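Local coordinates for protein transcription elongation factor SPT6 (Candida glabrata, PDB 3PJP) that binds the phosphorylated C-terminal repeat domain of RNA polymerase II through its tandem SH2 domain and probably serves as a histone H3-H4 chaperone during transcription elongation, at residues 180-183 and 184-188; 14-18 and 19-23; 88-92 and 93-97. All coordinates share one frame; numbering follows the deposited sequence.

Interaction 1. Residues 180-183 and 184-188; sequences TVIQ and LCNGF
Val181 lays its CG1 methyl against the sulfur of Cys185, one turn further along helix 181-191, with CG1 and SG 4.1 Å apart. Its first torsion (chi1 168°) sets CG1 trans to the backbone N, which brings this branch, not CG2, to the sulfur. Round the helix, Ile182 and Asn186 run alongside each other in the same direction. The Ile182 CG2 methyl lies 3.9 Å from Asn186 ND2, and Asn186 CG rests 3.3 Å from Ile182 O, the same carbonyl oxygen that accepts from Asn186 N. Beneath these side-chain contacts runs a ladder of four backbone hydrogen bonds, each joining residues four apart: Leu184 N to Thr180 O, Cys185 N to Val181 O, Asn186 N to Ile182 O, and Gly187 N to Gln183 O, the last with the shortest span at 2.8 Å. Thr180 is the N-cap. Its OG1 accepts from Gln183 N at 3.0 Å with a fairly straight N-H...O angle of 162°, satisfying an amide that precedes the ladder and closing the first turn. Another first-turn amide, Val181 N, is taken by Glu103 OE2 from helix 86-105, where a carboxylate would also suit the positive end of the helix dipole. The buried flank packs on the sheet of its own, second SH2 domain: Leu184 sits on Phe137, Phe171 and Leu173, and Cys185 on Tyr135 and Phe137, so helix 181-191 rests against strands 134-139 and 171-173 while its N-terminal end meets helix 86-105 of the first SH2 domain.

Interaction 2. Residues 14-18 and 19-23; sequences FPFNG and KQAED
Asn17 and Gln20 form a capping box, a local reciprocal contact that starts helix 18-25, the first helix of the N-terminal SH2 domain, just after the short strand 13-14. In one direction Asn17 OD1 accepts from Gln20 N at 2.9 Å, in a bond that is nearly linear at the hydrogen (172°) and lies almost along the side-chain C=O. A chi1 of 61° tucks the Asn17 amide between its own N and carbonyl carbon, turning OD1 back over the first turn. In the other direction Gln20 OE1 accepts from Asn17 N at 3.0 Å; the two side chains cross at about a right angle. The same OE1 takes a second bond from a water that also donates to the O of Pro15, the residue at the centre of an inverse gamma turn, so two donors hold this amide oxygen. Backbone bonds from Ala21 N to Asn17 O and from Glu22 N to Gly18 O continue the helix. Phe16 precedes the cap and packs back over it: its CD1 is 3.6 Å from Gln20 CB, and its CB is 4.3 Å from Ala21 CB, the pair of positions joined in a hydrophobic staple. Phe14 CB lies over one face of the Phe16 ring, toward its rim, and the backbone C of Gln20 over the opposite face, likewise toward the rim. Beyond the cap, Glu22 OE2 bonds His58, and Ala21 touches Val34 and Arg36. Strand 33-37 reads FVIRQ, which resembles the FLVR signature whose arginine reads phosphate in other SH2 domains, consistent with a capped first helix flanking the phosphate pocket of the classical SH2 fold.

Interaction 3. Residues 88-92 and 93-97; sequences QIIVE and YLQNK
Asn96 ND2 donates to Glu92 O at only 2.6 Å and almost straight (173°). The acceptor lies in the amide plane of Asn96, whereas the nitrogen stands above the carbonyl plane of Glu92, 37° out of it. Arg99 NE bonds Asn96 OD1, which helps to fix the rotation of the amide. One turn earlier, Gln88 NE2 reaches both oxygens of the Glu92 carboxylate, OE2 at 3.1 Å and OE1 at 3.0 Å, while Gln88 OE1 is taken by His84 N. On another side of the helix Lys97 NZ donates to Tyr93 OH at 2.7 Å; both groups also bind Glu79 OE2, a cluster that would balance the lysine's charge. The backbone between these groups is widened: Ile89 O accepts from both Tyr93 N and Leu94 N, the latter at 3.0 Å, and Ile90 O accepts from Gln95 N, so two bonds span five residues where an alpha-helix spans four. The short axes of 88-92 and 93-97 differ in direction by 22°. A water bridges Val91 O and Gln95 OE1 along the outer side. Gln95 slants across Ile90, its NE2 3.7 Å from the CG2 methyl, and Ile89 lies beside Tyr93 with CG2 4.0 Å from CB. Ile89 also packs on Ile47, Leu76 and Val78, and Leu94 on Phe33 and Trp49. The widening is a pi-bulge in helix 86-105, the second helix of the first SH2 domain, which lies against that domain's central sheet as in the SH2 fold generally.

Along the chain the order is interaction 2, interaction 3, interaction 1. The first two belong to the N-terminal SH2 domain, on its helices 18-25 and 86-105, with centres about 20 Å apart and both touching strand 33-37 of one sheet. Interaction 1 opens helix 181-191 of the second SH2 domain, on a separate sheet; its centre is about 22 Å from that of interaction 3 and about 35 Å from that of interaction 2, across the chain's centre. None of the three touches another. Helix 86-105 is the connection: it carries interaction 3 near its start and meets Thr180 and Val181 near its end, joining the tandem domains.

Interaction 1. Residues 180-183 and 184-188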
loop_
_atom_site.group_PDB
_atom_site.type_symbol
_atom_site.label_atom_id
_atom_site.label_comp_id
_atom_site.label_asym_id
_atom_site.label_seq_id
_atom_site.Cartn_x
_atom_site.Cartn_y
_atom_site.Cartn_z
ATOM N N THR A 180 7.331 -9.664 -4.857
ATOM C CA THR A 180 7.665 -10.192 -3.534
ATOM C C THR A 180 8.662 -9.266 -2.831
ATOM O O THR A 180 9.311 -8.437 -3.473
ATOM C CB THR A 180 8.341 -11.554 -3.611
ATOM O OG1 THR A 180 9.642 -11.402 -4.198
ATOM C CG2 THR A 180 7.505 -12.527 -4.439
ATOM N N VAL A 181 8.809 -9.437 -1.520
ATOM C CA VAL A 181 9.740 -8.606 -0.751
ATOM C C VAL A 181 11.177 -8.915 -1.158
ATOM O O VAL A 181 12.002 -8.022 -1.243
ATOM C CB VAL A 181 9.565 -8.774 0.775
ATOM C CG1 VAL A 181 10.738 -8.126 1.526
ATOM C CG2 VAL A 181 8.262 -8.161 1.216
ATOM N N ILE A 182 11.461 -10.184 -1.434
ATOM C CA ILE A 182 12.772 -10.580 -1.934
ATOM C C ILE A 182 13.131 -9.874 -3.247
ATOM O O ILE A 182 14.254 -9.391 -3.409
ATOM C CB ILE A 182 12.863 -12.114 -2.109
ATOM C CG1 ILE A 182 12.883 -12.790 -0.735
ATOM C CG2 ILE A 182 14.102 -12.491 -2.906
ATOM C CD1 ILE A 182 12.618 -14.275 -0.770
ATOM N N GLN A 183 12.188 -9.822 -4.184
ATOM C CA GLN A 183 12.445 -9.162 -5.466
ATOM C C GLN A 183 12.587 -7.662 -5.271
ATOM O O GLN A 183 13.373 -7.011 -5.962
ATOM C CB GLN A 183 11.322 -9.444 -6.467
ATOM C CG GLN A 183 11.401 -10.787 -7.196
ATOM C CD GLN A 183 10.126 -11.079 -7.980
ATOM O OE1 GLN A 183 9.032 -11.095 -7.409
ATOM N NE2 GLN A 183 10.253 -11.289 -9.292
ATOM N N LEU A 184 11.821 -7.119 -4.331
ATOM C CA LEU A 184 11.919 -5.698 -4.001
ATOM C C LEU A 184 13.313 -5.328 -3.496
ATOM O O LEU A 184 13.885 -4.307 -3.914
ATOM C CB LEU A 184 10.888 -5.341 -2.940
ATOM C CG LEU A 184 10.988 -3.948 -2.301
ATOM C CD1 LEU A 184 10.682 -2.890 -3.338
ATOM C CD2 LEU A 184 9.962 -3.888 -1.175
ATOM N N CYS A 185 13.855 -6.129 -2.577
ATOM C CA CYS A 185 15.181 -5.837 -2.050
ATOM C C CYS A 185 16.236 -6.003 -3.137
ATOM O O CYS A 185 17.142 -5.204 -3.226
ATOM C CB CYS A 185 15.535 -6.688 -0.827
ATOM S SG CYS A 185 14.408 -6.466 0.561
ATOM N N ASN A 186 16.090 -7.034 -3.968
ATOM C CA ASN A 186 17.010 -7.210 -5.084
ATOM C C ASN A 186 16.929 -6.044 -6.074
ATOM O O ASN A 186 17.943 -5.594 -6.592
ATOM C CB ASN A 186 16.756 -8.543 -5.806
ATOM C CG ASN A 186 17.165 -9.752 -4.969
ATOM O OD1 ASN A 186 17.940 -9.631 -4.020
ATOM N ND2 ASN A 186 16.655 -10.927 -5.331
ATOM N N GLY A 187 15.721 -5.568 -6.343
ATOM C CA GLY A 187 15.523 -4.438 -7.235
ATOM C C GLY A 187 16.109 -3.151 -6.679
ATOM O O GLY A 187 16.720 -2.371 -7.416
ATOM N N PHE A 188 15.913 -2.926 -5.382
ATOM C CA PHE A 188 16.552 -1.821 -4.678
ATOM C C PHE A 188 18.073 -1.870 -4.863
ATOM O O PHE A 188 18.699 -0.868 -5.225
ATOM C CB PHE A 188 16.162 -1.866 -3.192
ATOM C CG PHE A 188 17.087 -1.106 -2.281
ATOM C CD1 PHE A 188 17.245 0.260 -2.417
ATOM C CD2 PHE A 188 17.768 -1.758 -1.264
ATOM C CE1 PHE A 188 18.077 0.958 -1.566
ATOM C CE2 PHE A 188 18.610 -1.067 -0.412
ATOM C CZ PHE A 188 18.762 0.290 -0.564
#

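Interaction 2. Residues 14-18 and 19-23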
loop_
_atom_site.group_PDB
_atom_site.type_symbol
_atom_site.label_atom_id
_atom_site.label_comp_id
_atom_site.label_asym_id
_atom_site.label_seq_id
_atom_site.Cartn_x
_atom_site.Cartn_y
_atom_site.Cartn_z
ATOM N N PHE A 14 -22.099 -0.458 3.011
ATOM C CA PHE A 14 -22.842 0.566 3.748
ATOM C C PHE A 14 -22.622 1.903 3.067
ATOM O O PHE A 14 -21.491 2.212 2.673
ATOM C CB PHE A 14 -22.337 0.675 5.182
ATOM C CG PHE A 14 -22.281 -0.631 5.901
ATOM C CD1 PHE A 14 -21.118 -1.377 5.916
ATOM C CD2 PHE A 14 -23.397 -1.118 6.562
ATOM C CE1 PHE A 14 -21.055 -2.587 6.573
ATOM C CE2 PHE A 14 -23.351 -2.334 7.224
ATOM C CZ PHE A 14 -22.178 -3.072 7.234
ATOM N N PRO A 15 -23.680 2.726 2.962
ATOM C CA PRO A 15 -23.555 4.037 2.301
ATOM C C PRO A 15 -22.827 5.087 3.146
ATOM O O PRO A 15 -23.292 6.225 3.228
ATOM C CB PRO A 15 -25.015 4.471 2.078
ATOM C CG PRO A 15 -25.870 3.330 2.556
ATOM C CD PRO A 15 -25.036 2.509 3.483
ATOM N N PHE A 16 -21.695 4.707 3.744
ATOM C CA PHE A 16 -20.831 5.618 4.486
ATOM C C PHE A 16 -20.108 6.555 3.541
ATOM O O PHE A 16 -19.892 6.236 2.362
ATOM C CB PHE A 16 -19.721 4.836 5.205
ATOM C CG PHE A 16 -20.177 4.057 6.401
ATOM C CD1 PHE A 16 -21.173 4.542 7.228
ATOM C CD2 PHE A 16 -19.586 2.849 6.715
ATOM C CE1 PHE A 16 -21.577 3.823 8.334
ATOM C CE2 PHE A 16 -19.978 2.133 7.820
ATOM C CZ PHE A 16 -20.982 2.619 8.634
ATOM N N ASN A 17 -19.694 7.702 4.067
ATOM C CA ASN A 17 -18.622 8.445 3.441
ATOM C C ASN A 17 -17.301 8.018 4.078
ATOM O O ASN A 17 -17.273 7.160 4.970
ATOM C CB ASN A 17 -18.841 9.956 3.560
ATOM C CG ASN A 17 -18.887 10.438 4.998
ATOM O OD1 ASN A 17 -18.277 9.851 5.895
ATOM N ND2 ASN A 17 -19.615 11.526 5.221
ATOM N N GLY A 18 -16.209 8.609 3.618
ATOM C CA GLY A 18 -14.892 8.222 4.091
ATOM C C GLY A 18 -14.690 8.301 5.592
ATOM O O GLY A 18 -14.141 7.378 6.192
ATOM N N LYS A 19 -15.118 9.408 6.198
ATOM C CA LYS A 19 -14.910 9.621 7.625
ATOM C C LYS A 19 -15.691 8.606 8.444
ATOM O O LYS A 19 -15.164 7.999 9.386
ATOM C CB LYS A 19 -15.307 11.042 8.025
ATOM C CG LYS A 19 -15.067 11.344 9.496
ATOM C CD LYS A 19 -13.597 11.162 9.844
ATOM C CE LYS A 19 -13.414 10.665 11.267
ATOM N NZ LYS A 19 -13.949 11.615 12.273
ATOM N N GLN A 20 -16.952 8.410 8.063
ATOM C CA GLN A 20 -17.805 7.446 8.746
ATOM C C GLN A 20 -17.157 6.066 8.693
ATOM O O GLN A 20 -17.124 5.348 9.694
ATOM C CB GLN A 20 -19.207 7.428 8.126
ATOM C CG GLN A 20 -20.020 8.704 8.403
ATOM C CD GLN A 20 -21.295 8.781 7.589
ATOM O OE1 GLN A 20 -21.360 8.287 6.466
ATOM N NE2 GLN A 20 -22.332 9.388 8.165
ATOM N N ALA A 21 -16.622 5.715 7.525
ATOM C CA ALA A 21 -15.943 4.438 7.340
ATOM C C ALA A 21 -14.741 4.271 8.271
ATOM O O ALA A 21 -14.547 3.211 8.856
ATOM C CB ALA A 21 -15.520 4.251 5.862
ATOM N N GLU A 22 -13.925 5.313 8.413
ATOM C CA GLU A 22 -12.775 5.217 9.308
ATOM C C GLU A 22 -13.235 5.052 10.759
ATOM O O GLU A 22 -12.701 4.231 11.503
ATOM C CB GLU A 22 -11.867 6.445 9.173
ATOM C CG GLU A 22 -11.301 6.644 7.780
ATOM C CD GLU A 22 -10.242 7.721 7.742
ATOM O OE1 GLU A 22 -10.045 8.389 8.780
ATOM O OE2 GLU A 22 -9.602 7.901 6.685
ATOM N N ASP A 23 -14.229 5.834 11.160
ATOM C CA ASP A 23 -14.764 5.694 12.510
ATOM C C ASP A 23 -15.328 4.293 12.737
ATOM O O ASP A 23 -15.148 3.712 13.805
ATOM C CB ASP A 23 -15.818 6.762 12.805
ATOM C CG ASP A 23 -15.210 8.140 13.004
ATOM O OD1 ASP A 23 -13.975 8.228 13.190
ATOM O OD2 ASP A 23 -15.969 9.133 12.983
HETATM O O HOH W 1 -22.962 8.770 4.333
#

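Interaction 3. Residues 88-92 and 93-97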
loop_
_atom_site.group_PDB
_atom_site.type_symbol
_atom_site.label_atom_id
_atom_site.label_comp_id
_atom_site.label_asym_id
_atom_site.label_seq_id
_atom_site.Cartn_x
_atom_site.Cartn_y
_atom_site.Cartn_z
ATOM N N GLN A 88 -15.148 -10.524 -6.581
ATOM C CA GLN A 88 -13.885 -10.783 -7.277
ATOM C C GLN A 88 -12.825 -9.772 -6.836
ATOM O O GLN A 88 -11.647 -10.126 -6.679
ATOM C CB GLN A 88 -14.050 -10.752 -8.800
ATOM C CG GLN A 88 -12.780 -11.171 -9.544
ATOM C CD GLN A 88 -12.881 -10.957 -11.032
ATOM O OE1 GLN A 88 -13.862 -10.402 -11.522
ATOM N NE2 GLN A 88 -11.870 -11.402 -11.763
ATOM N N ILE A 89 -13.241 -8.520 -6.653
ATOM C CA ILE A 89 -12.343 -7.475 -6.134
ATOM C C ILE A 89 -11.842 -7.860 -4.753
ATOM O O ILE A 89 -10.666 -7.742 -4.464
ATOM C CB ILE A 89 -13.015 -6.087 -6.090
ATOM C CG1 ILE A 89 -13.242 -5.564 -7.508
ATOM C CG2 ILE A 89 -12.172 -5.070 -5.284
ATOM C CD1 ILE A 89 -14.081 -4.319 -7.577
ATOM N N ILE A 90 -12.731 -8.337 -3.890
ATOM C CA ILE A 90 -12.288 -8.765 -2.567
ATOM C C ILE A 90 -11.230 -9.874 -2.619
ATOM O O ILE A 90 -10.224 -9.813 -1.920
ATOM C CB ILE A 90 -13.490 -9.143 -1.678
ATOM C CG1 ILE A 90 -14.361 -7.906 -1.461
ATOM C CG2 ILE A 90 -13.029 -9.717 -0.345
ATOM C CD1 ILE A 90 -15.815 -8.217 -1.131
ATOM N N VAL A 91 -11.441 -10.881 -3.460
ATOM C CA VAL A 91 -10.490 -11.986 -3.565
ATOM C C VAL A 91 -9.181 -11.638 -4.280
ATOM O O VAL A 91 -8.100 -11.978 -3.800
ATOM C CB VAL A 91 -11.123 -13.209 -4.253
ATOM C CG1 VAL A 91 -10.071 -14.264 -4.555
ATOM C CG2 VAL A 91 -12.234 -13.762 -3.374
ATOM N N GLU A 92 -9.270 -10.955 -5.415
ATOM C CA GLU A 92 -8.085 -10.771 -6.257
ATOM C C GLU A 92 -7.343 -9.468 -5.979
ATOM O O GLU A 92 -6.133 -9.376 -6.225
ATOM C CB GLU A 92 -8.453 -10.847 -7.740
ATOM C CG GLU A 92 -8.983 -12.223 -8.188
ATOM C CD GLU A 92 -9.440 -12.213 -9.630
ATOM O OE1 GLU A 92 -9.315 -11.156 -10.284
ATOM O OE2 GLU A 92 -9.940 -13.260 -10.107
ATOM N N TYR A 93 -8.067 -8.446 -5.538
ATOM C CA TYR A 93 -7.469 -7.145 -5.258
ATOM C C TYR A 93 -7.200 -6.961 -3.768
ATOM O O TYR A 93 -6.049 -6.871 -3.341
ATOM C CB TYR A 93 -8.356 -6.001 -5.759
ATOM C CG TYR A 93 -7.785 -4.630 -5.440
ATOM C CD1 TYR A 93 -6.899 -4.006 -6.308
ATOM C CD2 TYR A 93 -8.118 -3.975 -4.263
ATOM C CE1 TYR A 93 -6.369 -2.761 -6.014
ATOM C CE2 TYR A 93 -7.600 -2.741 -3.966
ATOM C CZ TYR A 93 -6.720 -2.140 -4.844
ATOM O OH TYR A 93 -6.202 -0.905 -4.542
ATOM N N LEU A 94 -8.260 -6.907 -2.964
ATOM C CA LEU A 94 -8.086 -6.578 -1.553
ATOM C C LEU A 94 -7.301 -7.622 -0.755
ATOM O O LEU A 94 -6.389 -7.271 -0.014
ATOM C CB LEU A 94 -9.429 -6.298 -0.864
ATOM C CG LEU A 94 -9.250 -5.793 0.566
ATOM C CD1 LEU A 94 -8.485 -4.481 0.617
ATOM C CD2 LEU A 94 -10.600 -5.646 1.276
ATOM N N GLN A 95 -7.665 -8.891 -0.870
ATOM C CA GLN A 95 -6.981 -9.924 -0.096
ATOM C C GLN A 95 -5.499 -9.994 -0.484
ATOM O O GLN A 95 -4.649 -10.340 0.336
ATOM C CB GLN A 95 -7.689 -11.281 -0.220
ATOM C CG GLN A 95 -8.886 -11.406 0.734
ATOM C CD GLN A 95 -9.785 -12.601 0.442
ATOM O OE1 GLN A 95 -9.383 -13.552 -0.231
ATOM N NE2 GLN A 95 -11.015 -12.553 0.952
ATOM N N ASN A 96 -5.204 -9.646 -1.729
ATOM C CA ASN A 96 -3.828 -9.590 -2.198
ATOM C C ASN A 96 -3.042 -8.476 -1.550
ATOM O O ASN A 96 -1.931 -8.682 -1.070
ATOM C CB ASN A 96 -3.781 -9.412 -3.709
ATOM C CG ASN A 96 -3.456 -10.687 -4.409
ATOM O OD1 ASN A 96 -2.584 -11.436 -3.965
ATOM N ND2 ASN A 96 -4.158 -10.965 -5.507
ATOM N N LYS A 97 -3.615 -7.285 -1.587
ATOM C CA LYS A 97 -3.019 -6.137 -0.932
ATOM C C LYS A 97 -2.763 -6.406 0.553
ATOM O O LYS A 97 -1.720 -6.023 1.092
ATOM C CB LYS A 97 -3.912 -4.921 -1.130
ATOM C CG LYS A 97 -3.171 -3.664 -1.428
ATOM C CD LYS A 97 -4.104 -2.549 -1.845
ATOM C CE LYS A 97 -3.291 -1.346 -2.292
ATOM N NZ LYS A 97 -4.156 -0.278 -2.848
HETATM O O HOH W 2 -7.469 -13.956 -1.859
#